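Long-range contact in periplasmic branched-chain amino acid-binding protein (Burkholderia mallei, PDB 3I09), which probably captures a small substrate such as a branched-chain amino acid in the periplasm for an ABC transporter, and is seen here with acetoacetic acid bound: residues L188-A202 with A215-L229. Residues are numbered along the deposited sequence; the frame is centred on the assembly and turned at random. Where two conformers were deposited one is given.
Sequences LLQAQSSKAQILGLA and AKEFGITKTMKLAAL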
loop_
_atom_site.group_PDB
_atom_site.type_symbol
_atom_site.label_atom_id
_atom_site.label_comp_id
_atom_site.label_asym_id
_atom_site.label_seq_id
_atom_site.Cartn_x
_atom_site.Cartn_y
_atom_site.Cartn_z
ATOM N N LEU A 188 -14.763 6.369 19.177
ATOM C CA LEU A 188 -15.489 7.348 18.378
ATOM C C LEU A 188 -16.103 8.441 19.264
ATOM O O LEU A 188 -16.074 9.608 18.913
ATOM C CB LEU A 188 -16.539 6.655 17.487
ATOM C CG LEU A 188 -16.048 5.884 16.253
ATOM C CD1 LEU A 188 -17.185 5.017 15.703
ATOM C CD2 LEU A 188 -15.492 6.757 15.157
ATOM N N LEU A 189 -16.592 8.073 20.441
ATOM C CA LEU A 189 -17.111 9.074 21.368
ATOM C C LEU A 189 -16.025 10.049 21.868
ATOM O O LEU A 189 -16.287 11.248 21.997
ATOM C CB LEU A 189 -17.863 8.409 22.499
ATOM C CG LEU A 189 -19.116 7.695 21.965
ATOM C CD1 LEU A 189 -19.865 7.033 23.118
ATOM C CD2 LEU A 189 -20.072 8.615 21.145
ATOM N N GLN A 190 -14.807 9.559 22.102
ATOM C CA GLN A 190 -13.685 10.437 22.438
ATOM C C GLN A 190 -13.434 11.410 21.327
ATOM O O GLN A 190 -13.326 12.599 21.570
ATOM C CB GLN A 190 -12.390 9.656 22.668
ATOM C CG GLN A 190 -12.408 8.842 23.906
ATOM C CD GLN A 190 -11.159 7.969 24.027
ATOM O OE1 GLN A 190 -10.030 8.486 23.967
ATOM N NE2 GLN A 190 -11.356 6.651 24.203
ATOM N N ALA A 191 -13.366 10.903 20.102
ATOM C CA ALA A 191 -13.184 11.752 18.931
ATOM C C ALA A 191 -14.312 12.769 18.815
ATOM O O ALA A 191 -14.072 13.927 18.524
ATOM C CB ALA A 191 -13.066 10.922 17.642
ATOM N N GLN A 192 -15.532 12.341 19.077
ATOM C CA GLN A 192 -16.673 13.236 18.959
ATOM C C GLN A 192 -16.599 14.364 19.996
ATOM O O GLN A 192 -16.897 15.514 19.683
ATOM C CB GLN A 192 -17.971 12.467 19.123
ATOM C CG GLN A 192 -19.186 13.339 19.119
ATOM C CD GLN A 192 -20.421 12.547 18.945
ATOM O OE1 GLN A 192 -20.811 11.804 19.834
ATOM N NE2 GLN A 192 -21.064 12.703 17.805
ATOM N N SER A 193 -16.172 14.035 21.212
ATOM C CA SER A 193 -16.053 15.029 22.277
ATOM C C SER A 193 -14.960 16.067 21.995
ATOM O O SER A 193 -14.960 17.153 22.579
ATOM C CB SER A 193 -15.796 14.336 23.617
ATOM O OG SER A 193 -16.889 13.503 23.956
ATOM N N SER A 194 -14.031 15.751 21.100
ATOM C CA SER A 194 -12.944 16.688 20.786
ATOM C C SER A 194 -13.409 17.937 20.022
ATOM O O SER A 194 -12.693 18.915 19.971
ATOM C CB SER A 194 -11.867 16.007 19.940
ATOM O OG SER A 194 -12.258 15.961 18.579
ATOM N N LYS A 195 -14.571 17.854 19.385
ATOM C CA LYS A 195 -15.104 18.914 18.505
ATOM C C LYS A 195 -14.275 19.251 17.247
ATOM O O LYS A 195 -14.552 20.229 16.581
ATOM C CB LYS A 195 -15.394 20.184 19.306
ATOM C CG LYS A 195 -16.287 19.945 20.535
ATOM N N ALA A 196 -13.315 18.412 16.883
ATOM C CA ALA A 196 -12.604 18.563 15.613
ATOM C C ALA A 196 -13.574 18.503 14.432
ATOM O O ALA A 196 -14.592 17.821 14.524
ATOM C CB ALA A 196 -11.545 17.453 15.492
ATOM N N GLN A 197 -13.213 19.167 13.324
ATOM C CA GLN A 197 -13.959 19.137 12.058
ATOM C C GLN A 197 -13.777 17.806 11.319
ATOM O O GLN A 197 -14.711 17.274 10.722
ATOM C CB GLN A 197 -13.486 20.264 11.121
ATOM C CG GLN A 197 -13.876 21.656 11.555
ATOM C CD GLN A 197 -13.126 22.755 10.819
ATOM O OE1 GLN A 197 -11.912 22.695 10.692
ATOM N NE2 GLN A 197 -13.857 23.782 10.333
ATOM N N ILE A 198 -12.560 17.265 11.384
ATOM C CA ILE A 198 -12.169 16.081 10.630
ATOM C C ILE A 198 -11.762 14.959 11.597
ATOM O O ILE A 198 -10.946 15.182 12.507
ATOM C CB ILE A 198 -10.964 16.405 9.709
ATOM C CG1 ILE A 198 -11.240 17.637 8.826
ATOM C CG2 ILE A 198 -10.536 15.161 8.888
ATOM C CD1 ILE A 198 -12.495 17.510 7.896
ATOM N N LEU A 199 -12.317 13.764 11.372
ATOM C CA LEU A 199 -11.842 12.521 11.978
ATOM C C LEU A 199 -10.951 11.800 10.991
ATOM O O LEU A 199 -11.421 11.310 9.949
ATOM C CB LEU A 199 -13.020 11.617 12.372
ATOM C CG LEU A 199 -12.723 10.255 13.045
ATOM C CD1 LEU A 199 -11.982 10.464 14.337
ATOM C CD2 LEU A 199 -13.999 9.479 13.327
ATOM N N GLY A 200 -9.660 11.769 11.281
ATOM C CA GLY A 200 -8.665 11.170 10.389
ATOM C C GLY A 200 -8.563 9.706 10.775
ATOM O O GLY A 200 -8.262 9.367 11.919
ATOM N N LEU A 201 -8.871 8.843 9.827
ATOM C CA LEU A 201 -8.804 7.402 10.013
ATOM C C LEU A 201 -7.430 6.879 9.642
ATOM O O LEU A 201 -7.151 6.604 8.462
ATOM C CB LEU A 201 -9.851 6.738 9.132
ATOM C CG LEU A 201 -11.275 7.164 9.466
ATOM C CD1 LEU A 201 -12.263 6.572 8.446
ATOM C CD2 LEU A 201 -11.646 6.771 10.897
ATOM N N ALA A 202 -6.534 6.829 10.631
ATOM C CA ALA A 202 -5.164 6.351 10.423
ATOM C C ALA A 202 -5.158 4.848 10.658
ATOM O O ALA A 202 -4.555 4.324 11.610
ATOM C CB ALA A 202 -4.171 7.093 11.388
ATOM N N ALA A 215 -19.057 4.854 12.808
ATOM C CA ALA A 215 -19.240 6.310 12.809
ATOM C C ALA A 215 -20.611 6.743 12.241
ATOM O O ALA A 215 -21.261 7.626 12.791
ATOM C CB ALA A 215 -18.126 6.990 12.049
ATOM N N LYS A 216 -21.022 6.125 11.136
ATOM C CA LYS A 216 -22.291 6.438 10.516
ATOM C C LYS A 216 -23.385 5.984 11.475
ATOM O O LYS A 216 -24.254 6.792 11.809
ATOM C CB LYS A 216 -22.421 5.813 9.111
ATOM C CG LYS A 216 -23.700 6.247 8.344
ATOM C CD LYS A 216 -23.494 6.126 6.825
ATOM C CE LYS A 216 -24.737 6.500 6.002
ATOM N NZ LYS A 216 -25.600 5.289 5.795
ATOM N N GLU A 217 -23.295 4.743 11.973
ATOM C CA GLU A 217 -24.230 4.211 12.979
ATOM C C GLU A 217 -24.438 5.114 14.194
ATOM O O GLU A 217 -25.595 5.416 14.526
ATOM C CB GLU A 217 -23.812 2.805 13.470
ATOM C CG GLU A 217 -24.424 2.383 14.857
ATOM C CD GLU A 217 -23.834 1.094 15.501
ATOM O OE1 GLU A 217 -22.741 0.620 15.096
ATOM O OE2 GLU A 217 -24.471 0.550 16.441
ATOM N N PHE A 218 -23.352 5.485 14.895
ATOM C CA PHE A 218 -23.456 6.267 16.138
ATOM C C PHE A 218 -23.691 7.770 15.862
ATOM O O PHE A 218 -23.721 8.567 16.793
ATOM C CB PHE A 218 -22.207 6.085 17.047
ATOM C CG PHE A 218 -22.109 4.720 17.721
ATOM C CD1 PHE A 218 -22.922 4.398 18.808
ATOM C CD2 PHE A 218 -21.188 3.768 17.278
ATOM C CE1 PHE A 218 -22.834 3.139 19.425
ATOM C CE2 PHE A 218 -21.089 2.510 17.901
ATOM C CZ PHE A 218 -21.922 2.198 18.969
ATOM N N GLY A 219 -23.838 8.158 14.599
ATOM C CA GLY A 219 -24.136 9.541 14.238
ATOM C C GLY A 219 -22.931 10.476 14.248
ATOM O O GLY A 219 -23.087 11.701 14.218
ATOM N N ILE A 220 -21.727 9.913 14.264
ATOM C CA ILE A 220 -20.514 10.728 14.353
ATOM C C ILE A 220 -20.447 11.629 13.119
ATOM O O ILE A 220 -20.020 12.781 13.198
ATOM C CB ILE A 220 -19.233 9.858 14.455
ATOM C CG1 ILE A 220 -19.248 8.903 15.672
ATOM C CG2 ILE A 220 -17.982 10.732 14.439
ATOM C CD1 ILE A 220 -19.519 9.532 17.041
ATOM N N THR A 221 -20.903 11.115 11.976
ATOM C CA THR A 221 -20.776 11.828 10.707
ATOM C C THR A 221 -21.785 12.981 10.559
ATOM O O THR A 221 -21.734 13.730 9.594
ATOM C CB THR A 221 -20.908 10.855 9.512
ATOM O OG1 THR A 221 -22.115 10.124 9.669
ATOM C CG2 THR A 221 -19.746 9.887 9.472
ATOM N N LYS A 222 -22.678 13.132 11.532
ATOM C CA LYS A 222 -23.524 14.330 11.621
ATOM C C LYS A 222 -22.703 15.565 11.991
ATOM O O LYS A 222 -23.063 16.677 11.607
ATOM C CB LYS A 222 -24.596 14.145 12.686
ATOM C CG LYS A 222 -25.640 13.087 12.354
ATOM C CD LYS A 222 -26.412 12.744 13.618
ATOM C CE LYS A 222 -27.555 11.773 13.383
ATOM N NZ LYS A 222 -27.915 11.074 14.676
ATOM N N THR A 223 -21.632 15.377 12.757
ATOM C CA THR A 223 -20.883 16.509 13.285
ATOM C C THR A 223 -19.412 16.567 12.862
ATOM O O THR A 223 -18.771 17.599 13.048
ATOM C CB THR A 223 -20.964 16.564 14.819
ATOM O OG1 THR A 223 -20.280 15.438 15.396
ATOM C CG2 THR A 223 -22.393 16.577 15.277
HETATM N N MSE A 224 -18.894 15.490 12.274
HETATM C CA MSE A 224 -17.496 15.438 11.814
HETATM C C MSE A 224 -17.480 14.852 10.382
HETATM O O MSE A 224 -18.318 14.014 10.039
HETATM C CB MSE A 224 -16.618 14.538 12.730
HETATM C CG MSE A 224 -16.651 14.778 14.256
HETATM SE SE MSE A 224 -15.587 13.436 15.090
HETATM C CE MSE A 224 -13.830 14.336 15.087
ATOM N N LYS A 225 -16.560 15.317 9.551
ATOM C CA LYS A 225 -16.270 14.668 8.297
ATOM C C LYS A 225 -15.170 13.591 8.494
ATOM O O LYS A 225 -14.197 13.826 9.207
ATOM C CB LYS A 225 -15.819 15.685 7.251
ATOM C CG LYS A 225 -16.954 16.484 6.609
ATOM C CD LYS A 225 -16.541 17.023 5.228
ATOM C CE LYS A 225 -17.690 17.743 4.475
ATOM N NZ LYS A 225 -17.280 18.057 3.040
ATOM N N LEU A 226 -15.334 12.431 7.872
ATOM C CA LEU A 226 -14.308 11.388 7.945
ATOM C C LEU A 226 -13.271 11.625 6.861
ATOM O O LEU A 226 -13.630 11.963 5.755
ATOM C CB LEU A 226 -14.914 10.000 7.759
ATOM C CG LEU A 226 -16.097 9.632 8.651
ATOM C CD1 LEU A 226 -16.622 8.216 8.317
ATOM C CD2 LEU A 226 -15.735 9.745 10.109
ATOM N N ALA A 227 -11.993 11.503 7.208
ATOM C CA ALA A 227 -10.930 11.475 6.223
ATOM C C ALA A 227 -10.389 10.045 6.248
ATOM O O ALA A 227 -9.721 9.624 7.193
ATOM C CB ALA A 227 -9.859 12.488 6.538
ATOM N N ALA A 228 -10.696 9.296 5.207
ATOM C CA ALA A 228 -10.255 7.915 5.101
ATOM C C ALA A 228 -8.867 7.983 4.475
ATOM O O ALA A 228 -8.701 8.126 3.266
ATOM C CB ALA A 228 -11.240 7.108 4.262
ATOM N N LEU A 229 -7.856 7.911 5.321
ATOM C CA LEU A 229 -6.498 8.152 4.861
ATOM C C LEU A 229 -5.928 6.976 4.058
ATOM O O LEU A 229 -4.980 7.153 3.286
ATOM C CB LEU A 229 -5.617 8.483 6.072
ATOM C CG LEU A 229 -6.007 9.754 6.800
ATOM C CD1 LEU A 229 -5.246 9.844 8.178
ATOM C CD2 LEU A 229 -5.737 11.005 5.964
HETATM O O HOH W 1 -18.336 16.491 17.104
#
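Parallel strands 198-202 and 225-228 of a beta-alpha-beta crossover pair where L199 bonds through both its N and O to the neighbouring strand: L199 N donates to K225 O, and A227 N gives L199 O a nearly straight bond (2.8 Å, 177°). K225 N to Q197 O and L201 N to A227 O (2.9 Å) continue the pairing. On the face shared by I198 and A227, I198 CG2 meets A227 CB at 3.6 Å. On the other, L199 and L226 run alongside each other in the same direction, CD2 of L199 3.7 Å from CD2 of L226. Helix 205-217 makes the crossover, its I212 touching L201 and L226 on this face; strand 225-228 is one edge of the four-stranded parallel sheet in this lobe of the type I periplasmic binding fold. Just before strand 225-228, selenomethionine M224, bent at its last torsion (chi3 90°), places CE 3.5 Å from A191 O and 3.9 Å from A196 CB. A191 O, against which this methyl packs, accepts from S194 N and S194 OG. I220 CD1 sits against a face of the Q192 amide, 3.6 Å from NE2, while I220 CG1 packs on L188 CB. A water links Q192 O with T223 OG1.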